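Local coordinates for THUMP domain-containing protein (Pyrococcus horikoshii, PDB 1VBK) that probably binds RNA and ATP and resembles ThiI, the enzyme of tRNA thiolation and thiamine biosynthesis, though its own function is unproven, at residues V64-R67 against S73-P76; Y134-N137 against E142-L145; K249-F254 against M281-V286. All coordinates share one frame; numbering follows the deposited sequence.

How the contacts relate
All three contacts are non-polar packing, with no hydrogen bond crossing between the segments, yet they differ with their place in the fold. Contact 1 lies about 7 Å from the centre of the chain and is buried, with one methyl group pressed on a peptide. Contact 2 is a surface contact, two of its three touching residues exposed, about 27 Å from contact 1 between centres; it reaches the same mixed sheet through other strands. Contact 3 belongs to the separate parallel sheet, on the opposite side of the chain's centre from contact 2 and about 60 Å from it between centres. Partly buried, it lies where the second subunit also touches both of its segments.

Contact 1. Residues V64-R67 against S73-P76; sequences VLVR and SISP
The terminal methyl of I74 lies over the flat face of the peptide joining L65 to V66. This is helix-to-sheet packing in the ferredoxin-like domain, where the end of helix 58-65 meets strand 71-81. I74 CD1 is 3.4 Å from L65 C and equally far from V66 N, so it straddles the peptide bond. Side-chain carbon adds to this, with L65 CB at 3.6 Å and V66 CG2 at 4.0 Å from I74 CD1. The V66 and I74 side chains meet at roughly a right angle. An extended chi2 of 167° in I74 carries CD1 well clear of its own strand, so that the side chain bridges the gap between the backbones and its terminal methyl makes the touch.

Further out, the same isoleucine leans on A62 and V4, while L65 packs against V6 and I30; helix 19-36 and strand 3-8 thereby close round the contact. The strand holds I74 in place by backbone bonds to I168, and S73 and S75 project from its opposite side, where the hydroxyls of both are bonded to R7 NH1. Within 64-67, R67 N is bonded to V64 O at 3.0 Å. R67 turns away from the strand, its NE hydrogen-bonded to R229 O and its NH1 to Y232 OH, and V64 O lies 4.1 Å above the guanidinium plane, over the group's centre.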
ATOM      1  N   VAL A  64     -13.771 -16.689  21.408  1.00 23.70           N
ATOM      2  CA  VAL A  64     -12.599 -16.395  20.586  1.00 22.28           C
ATOM      3  C   VAL A  64     -12.906 -15.177  19.713  1.00 20.92           C
ATOM      4  O   VAL A  64     -12.108 -14.249  19.615  1.00 19.97           O
ATOM      5  CB  VAL A  64     -12.256 -17.573  19.640  1.00 23.97           C
ATOM      6  CG1 VAL A  64     -11.251 -17.126  18.586  1.00 23.42           C
ATOM      7  CG2 VAL A  64     -11.699 -18.747  20.444  1.00 24.23           C
ATOM      8  N   LEU A  65     -14.081 -15.189  19.090  1.00 19.80           N
ATOM      9  CA  LEU A  65     -14.488 -14.113  18.197  1.00 20.47           C
ATOM     10  C   LEU A  65     -14.563 -12.736  18.846  1.00 20.10           C
ATOM     11  O   LEU A  65     -14.572 -11.720  18.150  1.00 19.26           O
ATOM     12  CB  LEU A  65     -15.817 -14.471  17.521  1.00 17.96           C
ATOM     13  CG  LEU A  65     -15.696 -15.728  16.647  1.00 20.48           C
ATOM     14  CD1 LEU A  65     -16.953 -15.910  15.814  1.00 21.47           C
ATOM     15  CD2 LEU A  65     -14.476 -15.610  15.732  1.00 20.29           C
ATOM     16  N   VAL A  66     -14.622 -12.693  20.171  1.00 20.29           N
ATOM     17  CA  VAL A  66     -14.646 -11.411  20.866  1.00 21.19           C
ATOM     18  C   VAL A  66     -13.375 -10.634  20.515  1.00 20.24           C
ATOM     19  O   VAL A  66     -13.363  -9.403  20.529  1.00 21.26           O
ATOM     20  CB  VAL A  66     -14.689 -11.596  22.412  1.00 21.92           C
ATOM     21  CG1 VAL A  66     -14.510 -10.253  23.104  1.00 25.46           C
ATOM     22  CG2 VAL A  66     -16.011 -12.213  22.828  1.00 23.71           C
ATOM     23  N   ARG A  67     -12.305 -11.356  20.190  1.00 20.28           N
ATOM     24  CA  ARG A  67     -11.030 -10.711  19.868  1.00 20.95           C
ATOM     25  C   ARG A  67     -10.827 -10.353  18.399  1.00 20.06           C
ATOM     26  O   ARG A  67      -9.728  -9.950  18.001  1.00 21.44           O
ATOM     27  CB  ARG A  67      -9.866 -11.587  20.342  1.00 20.08           C
ATOM     28  CG  ARG A  67      -9.845 -11.819  21.856  1.00 23.09           C
ATOM     29  CD  ARG A  67      -8.512 -12.402  22.304  1.00 20.48           C
ATOM     30  NE  ARG A  67      -8.202 -13.664  21.634  1.00 23.56           N
ATOM     31  CZ  ARG A  67      -8.732 -14.839  21.959  1.00 24.66           C
ATOM     32  NH1 ARG A  67      -8.391 -15.930  21.286  1.00 25.81           N
ATOM     33  NH2 ARG A  67      -9.588 -14.930  22.966  1.00 27.22           N
ATOM     34  N   SER A  73     -21.172  -7.305  17.888  1.00 17.71           N
ATOM     35  CA  SER A  73     -21.673  -8.208  18.924  1.00 18.33           C
ATOM     36  C   SER A  73     -21.747  -9.648  18.440  1.00 17.79           C
ATOM     37  O   SER A  73     -21.840  -9.917  17.238  1.00 17.03           O
ATOM     38  CB  SER A  73     -23.037  -7.752  19.462  1.00 17.91           C
ATOM     39  OG  SER A  73     -24.061  -7.855  18.495  1.00 18.27           O
ATOM     40  N   ILE A  74     -21.708 -10.566  19.400  1.00 17.34           N
ATOM     41  CA  ILE A  74     -21.718 -11.995  19.135  1.00 16.80           C
ATOM     42  C   ILE A  74     -22.794 -12.710  19.960  1.00 16.61           C
ATOM     43  O   ILE A  74     -22.919 -12.468  21.158  1.00 16.73           O
ATOM     44  CB  ILE A  74     -20.342 -12.585  19.508  1.00 18.24           C
ATOM     45  CG1 ILE A  74     -19.243 -11.796  18.798  1.00 24.04           C
ATOM     46  CG2 ILE A  74     -20.270 -14.059  19.143  1.00 20.47           C
ATOM     47  CD1 ILE A  74     -17.862 -12.072  19.326  1.00 23.29           C
ATOM     48  N   SER A  75     -23.556 -13.599  19.322  1.00 15.49           N
ATOM     49  CA  SER A  75     -24.598 -14.339  20.033  1.00 15.02           C
ATOM     50  C   SER A  75     -24.650 -15.835  19.747  1.00 16.49           C
ATOM     51  O   SER A  75     -25.026 -16.247  18.649  1.00 18.02           O
ATOM     52  CB  SER A  75     -25.995 -13.774  19.721  1.00 16.06           C
ATOM     53  OG  SER A  75     -26.218 -12.506  20.315  1.00 16.30           O
ATOM     54  N   PRO A  76     -24.257 -16.668  20.722  1.00 17.02           N
ATOM     55  CA  PRO A  76     -24.325 -18.119  20.497  1.00 17.27           C
ATOM     56  C   PRO A  76     -25.837 -18.304  20.362  1.00 16.58           C
ATOM     57  O   PRO A  76     -26.588 -17.637  21.068  1.00 16.20           O
ATOM     58  CB  PRO A  76     -23.820 -18.698  21.819  1.00 15.07           C
ATOM     59  CG  PRO A  76     -22.904 -17.633  22.336  1.00 19.16           C
ATOM     60  CD  PRO A  76     -23.649 -16.360  22.026  1.00 15.53           C
TER

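Contact 2. Residues Y134-N137 against E142-L145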
ATOM      1  N   TYR A 134     -46.191 -16.543  25.776  1.00 17.88           N
ATOM      2  CA  TYR A 134     -45.922 -17.967  25.931  1.00 17.04           C
ATOM      3  C   TYR A 134     -45.071 -18.194  27.180  1.00 18.53           C
ATOM      4  O   TYR A 134     -45.357 -19.079  27.986  1.00 16.72           O
ATOM      5  CB  TYR A 134     -45.183 -18.499  24.699  1.00 18.05           C
ATOM      6  CG  TYR A 134     -45.040 -20.001  24.669  1.00 19.91           C
ATOM      7  CD1 TYR A 134     -46.158 -20.824  24.500  1.00 22.70           C
ATOM      8  CD2 TYR A 134     -43.790 -20.606  24.800  1.00 19.70           C
ATOM      9  CE1 TYR A 134     -46.031 -22.219  24.460  1.00 23.27           C
ATOM     10  CE2 TYR A 134     -43.654 -21.995  24.764  1.00 20.08           C
ATOM     11  CZ  TYR A 134     -44.775 -22.794  24.591  1.00 23.95           C
ATOM     12  OH  TYR A 134     -44.637 -24.165  24.532  1.00 24.17           O
ATOM     13  N   ILE A 135     -44.023 -17.389  27.335  1.00 16.45           N
ATOM     14  CA  ILE A 135     -43.147 -17.512  28.494  1.00 17.32           C
ATOM     15  C   ILE A 135     -43.904 -17.159  29.789  1.00 16.81           C
ATOM     16  O   ILE A 135     -43.790 -17.861  30.798  1.00 15.87           O
ATOM     17  CB  ILE A 135     -41.886 -16.616  28.315  1.00 15.83           C
ATOM     18  CG1 ILE A 135     -41.076 -17.127  27.117  1.00 16.24           C
ATOM     19  CG2 ILE A 135     -41.017 -16.644  29.579  1.00 14.88           C
ATOM     20  CD1 ILE A 135     -39.823 -16.340  26.825  1.00 20.67           C
ATOM     21  N   LEU A 136     -44.693 -16.089  29.754  1.00 15.89           N
ATOM     22  CA  LEU A 136     -45.465 -15.674  30.925  1.00 17.60           C
ATOM     23  C   LEU A 136     -46.475 -16.725  31.392  1.00 17.72           C
ATOM     24  O   LEU A 136     -46.811 -16.786  32.576  1.00 18.71           O
ATOM     25  CB  LEU A 136     -46.211 -14.365  30.638  1.00 18.65           C
ATOM     26  CG  LEU A 136     -45.401 -13.070  30.725  1.00 20.11           C
ATOM     27  CD1 LEU A 136     -46.240 -11.911  30.204  1.00 21.72           C
ATOM     28  CD2 LEU A 136     -44.987 -12.824  32.169  1.00 18.95           C
ATOM     29  N   ASN A 137     -46.956 -17.541  30.459  1.00 18.40           N
ATOM     30  CA  ASN A 137     -47.928 -18.592  30.760  1.00 19.35           C
ATOM     31  C   ASN A 137     -47.272 -19.869  31.281  1.00 19.08           C
ATOM     32  O   ASN A 137     -47.958 -20.765  31.766  1.00 19.11           O
ATOM     33  CB  ASN A 137     -48.736 -18.945  29.505  1.00 19.80           C
ATOM     34  CG  ASN A 137     -49.833 -17.930  29.195  1.00 23.73           C
ATOM     35  OD1 ASN A 137     -50.414 -17.946  28.109  1.00 26.10           O
ATOM     36  ND2 ASN A 137     -50.128 -17.058  30.150  1.00 22.95           N
ATOM     37  N   GLU A 142     -41.659 -11.669  34.844  1.00 18.99           N
ATOM     38  CA  GLU A 142     -42.289 -10.377  34.634  1.00 20.99           C
ATOM     39  C   GLU A 142     -41.603  -9.609  33.520  1.00 20.11           C
ATOM     40  O   GLU A 142     -40.381  -9.577  33.444  1.00 19.85           O
ATOM     41  CB  GLU A 142     -42.201  -9.608  35.949  1.00 23.19           C
ATOM     42  CG  GLU A 142     -42.557  -8.156  35.922  1.00 31.34           C
ATOM     43  CD  GLU A 142     -42.257  -7.517  37.262  1.00 35.31           C
ATOM     44  OE1 GLU A 142     -42.799  -8.004  38.278  1.00 38.46           O
ATOM     45  OE2 GLU A 142     -41.474  -6.545  37.308  1.00 39.25           O
ATOM     46  N   VAL A 143     -42.397  -8.990  32.656  1.00 20.88           N
ATOM     47  CA  VAL A 143     -41.847  -8.216  31.557  1.00 20.21           C
ATOM     48  C   VAL A 143     -41.335  -6.870  32.058  1.00 22.78           C
ATOM     49  O   VAL A 143     -42.015  -6.180  32.812  1.00 22.34           O
ATOM     50  CB  VAL A 143     -42.909  -7.956  30.457  1.00 21.32           C
ATOM     51  CG1 VAL A 143     -42.352  -6.996  29.404  1.00 21.77           C
ATOM     52  CG2 VAL A 143     -43.321  -9.271  29.804  1.00 21.25           C
ATOM     53  N   ASP A 144     -40.123  -6.516  31.652  1.00 23.06           N
ATOM     54  CA  ASP A 144     -39.531  -5.230  32.009  1.00 24.09           C
ATOM     55  C   ASP A 144     -38.599  -4.881  30.859  1.00 23.65           C
ATOM     56  O   ASP A 144     -37.569  -5.523  30.670  1.00 20.76           O
ATOM     57  CB  ASP A 144     -38.745  -5.316  33.317  1.00 23.30           C
ATOM     58  CG  ASP A 144     -38.389  -3.940  33.870  1.00 28.09           C
ATOM     59  OD1 ASP A 144     -37.873  -3.101  33.100  1.00 28.25           O
ATOM     60  OD2 ASP A 144     -38.620  -3.697  35.072  1.00 28.79           O
ATOM     61  N   LEU A 145     -38.976  -3.872  30.083  1.00 24.66           N
ATOM     62  CA  LEU A 145     -38.195  -3.454  28.921  1.00 28.77           C
ATOM     63  C   LEU A 145     -36.948  -2.637  29.254  1.00 30.63           C
ATOM     64  O   LEU A 145     -36.037  -2.537  28.437  1.00 33.35           O
ATOM     65  CB  LEU A 145     -39.088  -2.653  27.966  1.00 27.13           C
ATOM     66  CG  LEU A 145     -40.431  -3.292  27.596  1.00 26.85           C
ATOM     67  CD1 LEU A 145     -41.224  -2.332  26.729  1.00 28.22           C
ATOM     68  CD2 LEU A 145     -40.205  -4.616  26.874  1.00 25.13           C
TER
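L136 and V143 meet methyl to methyl, L136 CD1 standing 4.0 Å from V143 CG2, with the two side chains crossing at about a right angle. The second leucine methyl reaches less closely: L136 CD2 is 4.4 Å from E142 CA, so the forked end of L136 spans the backbone of one residue and the side chain of the next. In L136 the CG atom is anti to the carbonyl carbon (chi1 -79°), and an extended chi2 of 171° sends CD1 out toward the strand.

The elements joined belong to a beta-alpha-beta unit of the THUMP domain, in which strand 108-115 leads through helix 124-138 to strand 142-143, laid parallel to the first. The tighter part of the contact is where L136 and V143 meet on F109 of strand 108-115, so one aromatic side chain backs both partners; the neighbouring I135, itself buried, packs on F109 as well.

On the outer side the contact is looser. L136 and V143 are both exposed in the assembly, and a molecule of (4R)-2-methylpentane-2,4-diol, probably from the crystallisation liquor, is about 4 Å from the valine side chain. E142 points its CB away from the helix and spends its carboxylate on the neighbouring strand region instead, with OE2 in a salt bridge to K108 and OE1 in one to R106.

Contact 3. Residues K249-F254 against M281-V286; sequences KLIRDF and MFPVPV
Two torsions of I251 divide its side chain between three partners in the segment 281-286. With chi1 at -69°, CG1 stands anti to the carbonyl carbon and CG2 anti to the backbone N, and a chi2 of 172° stretches the longer branch so that CD1 reaches outward. That methyl arrives at the edge of the F282 ring, near the ring plane, with I251 CD1 4.0 Å from F282 CD1; the two side chains cross at about a right angle. The shorter branch serves the other two partners: I251 CG2 is 4.3 Å from P283 CG and 4.2 Å from V284 CG1. V284 offers CG1 because its chi1 of -61° sets that methyl anti to the carbonyl carbon, and here the side chains run past each other in opposite directions.

One helical side chain thus touches three consecutive residues of a segment that is neither helix nor strand there. F282 is the first residue to leave helical geometry after helix 273-281, so the contact catches the chain just as it turns toward strand 286-287. Within segment 249-254, a salt bridge whose hydrogen bond is weak joins K249 NZ to D253 OD2, one turn on, at 3.3 Å.

The setting is the parallel, Rossmann-like sheet of the ThiI-related domain, whose family relatives bind ATP. V259 of strand 258-260 packs against I251, F282 and V284 together, and F282 also meets F244 edge-to-face. The second subunit adds its W21 against P283 and its R181 bonded to D253 O. Helix 244-254 rests through I251 on strand 258-260 and through L250 and F254 on strand 204-210, while the segment 281-286 brings the chain from helix 273-281 to strand 286-287, one of the sheet's two outermost strands.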
ATOM      1  N   LYS A 249      13.724  -1.770   3.503  1.00 16.95           N
ATOM      2  CA  LYS A 249      13.559  -2.917   2.616  1.00 17.49           C
ATOM      3  C   LYS A 249      12.211  -3.587   2.869  1.00 17.81           C
ATOM      4  O   LYS A 249      11.520  -3.974   1.931  1.00 18.01           O
ATOM      5  CB  LYS A 249      14.686  -3.934   2.830  1.00 19.54           C
ATOM      6  CG  LYS A 249      14.581  -5.175   1.949  1.00 23.65           C
ATOM      7  CD  LYS A 249      15.780  -6.098   2.154  1.00 28.88           C
ATOM      8  CE  LYS A 249      15.630  -7.398   1.377  1.00 32.07           C
ATOM      9  NZ  LYS A 249      15.470  -7.157  -0.083  1.00 33.96           N
ATOM     10  N   LEU A 250      11.846  -3.716   4.143  1.00 18.84           N
ATOM     11  CA  LEU A 250      10.582  -4.337   4.534  1.00 20.09           C
ATOM     12  C   LEU A 250       9.409  -3.519   3.993  1.00 21.48           C
ATOM     13  O   LEU A 250       8.437  -4.064   3.460  1.00 21.57           O
ATOM     14  CB  LEU A 250      10.494  -4.411   6.060  1.00 23.12           C
ATOM     15  CG  LEU A 250       9.450  -5.325   6.709  1.00 28.97           C
ATOM     16  CD1 LEU A 250       9.783  -6.792   6.407  1.00 28.69           C
ATOM     17  CD2 LEU A 250       9.447  -5.090   8.212  1.00 28.20           C
ATOM     18  N   ILE A 251       9.499  -2.203   4.147  1.00 19.68           N
ATOM     19  CA  ILE A 251       8.451  -1.321   3.662  1.00 19.63           C
ATOM     20  C   ILE A 251       8.260  -1.506   2.157  1.00 20.78           C
ATOM     21  O   ILE A 251       7.130  -1.644   1.678  1.00 19.73           O
ATOM     22  CB  ILE A 251       8.792   0.149   3.970  1.00 19.25           C
ATOM     23  CG1 ILE A 251       8.702   0.385   5.483  1.00 18.22           C
ATOM     24  CG2 ILE A 251       7.852   1.068   3.212  1.00 17.63           C
ATOM     25  CD1 ILE A 251       9.201   1.750   5.941  1.00 18.86           C
ATOM     26  N   ARG A 252       9.369  -1.518   1.419  1.00 18.84           N
ATOM     27  CA  ARG A 252       9.319  -1.696  -0.030  1.00 21.06           C
ATOM     28  C   ARG A 252       8.810  -3.083  -0.432  1.00 20.97           C
ATOM     29  O   ARG A 252       7.862  -3.202  -1.213  1.00 19.23           O
ATOM     30  CB  ARG A 252      10.707  -1.461  -0.645  1.00 21.22           C
ATOM     31  CG  ARG A 252      10.823  -1.899  -2.109  1.00 26.27           C
ATOM     32  CD  ARG A 252      12.270  -1.871  -2.606  1.00 30.03           C
ATOM     33  NE  ARG A 252      12.743  -0.523  -2.924  1.00 32.97           N
ATOM     34  CZ  ARG A 252      12.394   0.161  -4.014  1.00 34.40           C
ATOM     35  NH1 ARG A 252      11.565  -0.371  -4.906  1.00 32.90           N
ATOM     36  NH2 ARG A 252      12.876   1.381  -4.212  1.00 32.69           N
ATOM     37  N   ASP A 253       9.426  -4.131   0.109  1.00 19.98           N
ATOM     38  CA  ASP A 253       9.030  -5.497  -0.233  1.00 21.58           C
ATOM     39  C   ASP A 253       7.575  -5.865   0.052  1.00 22.17           C
ATOM     40  O   ASP A 253       6.949  -6.580  -0.732  1.00 23.04           O
ATOM     41  CB  ASP A 253       9.940  -6.507   0.472  1.00 23.25           C
ATOM     42  CG  ASP A 253      11.359  -6.481  -0.054  1.00 25.82           C
ATOM     43  OD1 ASP A 253      11.595  -5.877  -1.122  1.00 26.11           O
ATOM     44  OD2 ASP A 253      12.241  -7.076   0.599  1.00 30.35           O
ATOM     45  N   PHE A 254       7.026  -5.382   1.159  1.00 23.03           N
ATOM     46  CA  PHE A 254       5.651  -5.719   1.510  1.00 21.84           C
ATOM     47  C   PHE A 254       4.580  -4.697   1.138  1.00 21.40           C
ATOM     48  O   PHE A 254       3.404  -4.893   1.435  1.00 22.11           O
ATOM     49  CB  PHE A 254       5.584  -6.043   3.003  1.00 24.65           C
ATOM     50  CG  PHE A 254       6.238  -7.349   3.355  1.00 27.45           C
ATOM     51  CD1 PHE A 254       5.523  -8.540   3.278  1.00 30.96           C
ATOM     52  CD2 PHE A 254       7.585  -7.397   3.700  1.00 28.70           C
ATOM     53  CE1 PHE A 254       6.140  -9.764   3.538  1.00 30.58           C
ATOM     54  CE2 PHE A 254       8.213  -8.613   3.961  1.00 29.82           C
ATOM     55  CZ  PHE A 254       7.491  -9.799   3.879  1.00 30.48           C
ATOM     56  N   MET A 281      12.788  10.478   7.547  1.00 24.97           N
ATOM     57  CA  MET A 281      13.431   9.171   7.471  1.00 23.81           C
ATOM     58  C   MET A 281      12.579   8.052   6.875  1.00 21.97           C
ATOM     59  O   MET A 281      13.118   7.039   6.430  1.00 21.75           O
ATOM     60  CB  MET A 281      13.985   8.756   8.852  1.00 24.35           C
ATOM     61  CG  MET A 281      12.995   8.702  10.003  1.00 25.87           C
ATOM     62  SD  MET A 281      13.829   8.429  11.617  1.00 24.91           S
ATOM     63  CE  MET A 281      14.191   6.686  11.536  1.00 22.72           C
ATOM     64  N   PHE A 282      11.261   8.234   6.849  1.00 20.38           N
ATOM     65  CA  PHE A 282      10.357   7.228   6.293  1.00 19.45           C
ATOM     66  C   PHE A 282       9.728   7.709   4.984  1.00 19.23           C
ATOM     67  O   PHE A 282       9.313   8.860   4.876  1.00 18.33           O
ATOM     68  CB  PHE A 282       9.239   6.908   7.292  1.00 19.80           C
ATOM     69  CG  PHE A 282       9.701   6.175   8.513  1.00 19.10           C
ATOM     70  CD1 PHE A 282       9.997   4.814   8.452  1.00 20.18           C
ATOM     71  CD2 PHE A 282       9.825   6.836   9.730  1.00 21.46           C
ATOM     72  CE1 PHE A 282      10.410   4.124   9.584  1.00 19.74           C
ATOM     73  CE2 PHE A 282      10.239   6.155  10.871  1.00 23.43           C
ATOM     74  CZ  PHE A 282      10.532   4.792  10.796  1.00 21.38           C
ATOM     75  N   PRO A 283       9.649   6.826   3.974  1.00 19.22           N
ATOM     76  CA  PRO A 283       9.072   7.130   2.661  1.00 19.23           C
ATOM     77  C   PRO A 283       7.543   7.090   2.662  1.00 19.77           C
ATOM     78  O   PRO A 283       6.904   7.368   1.644  1.00 18.86           O
ATOM     79  CB  PRO A 283       9.668   6.049   1.776  1.00 19.91           C
ATOM     80  CG  PRO A 283       9.682   4.873   2.700  1.00 18.31           C
ATOM     81  CD  PRO A 283      10.233   5.473   3.978  1.00 20.00           C
ATOM     82  N   VAL A 284       6.964   6.723   3.800  1.00 18.46           N
ATOM     83  CA  VAL A 284       5.512   6.657   3.940  1.00 18.80           C
ATOM     84  C   VAL A 284       5.139   7.400   5.222  1.00 19.81           C
ATOM     85  O   VAL A 284       5.987   7.622   6.083  1.00 19.20           O
ATOM     86  CB  VAL A 284       5.012   5.193   4.029  1.00 18.98           C
ATOM     87  CG1 VAL A 284       5.387   4.436   2.757  1.00 19.39           C
ATOM     88  CG2 VAL A 284       5.621   4.505   5.246  1.00 21.69           C
ATOM     89  N   PRO A 285       3.865   7.799   5.360  1.00 20.07           N
ATOM     90  CA  PRO A 285       3.392   8.522   6.545  1.00 20.35           C
ATOM     91  C   PRO A 285       3.612   7.755   7.842  1.00 18.84           C
ATOM     92  O   PRO A 285       3.511   6.529   7.873  1.00 19.43           O
ATOM     93  CB  PRO A 285       1.903   8.718   6.261  1.00 21.06           C
ATOM     94  CG  PRO A 285       1.843   8.765   4.770  1.00 23.23           C
ATOM     95  CD  PRO A 285       2.786   7.660   4.365  1.00 19.99           C
ATOM     96  N   VAL A 286       3.898   8.488   8.913  1.00 19.38           N
ATOM     97  CA  VAL A 286       4.104   7.891  10.223  1.00 20.11           C
ATOM     98  C   VAL A 286       2.916   8.304  11.084  1.00 21.56           C
ATOM     99  O   VAL A 286       2.515   9.467  11.076  1.00 21.59           O
ATOM    100  CB  VAL A 286       5.412   8.396  10.867  1.00 20.87           C
ATOM    101  CG1 VAL A 286       5.611   7.751  12.228  1.00 19.33           C
ATOM    102  CG2 VAL A 286       6.587   8.078   9.957  1.00 19.57           C
TER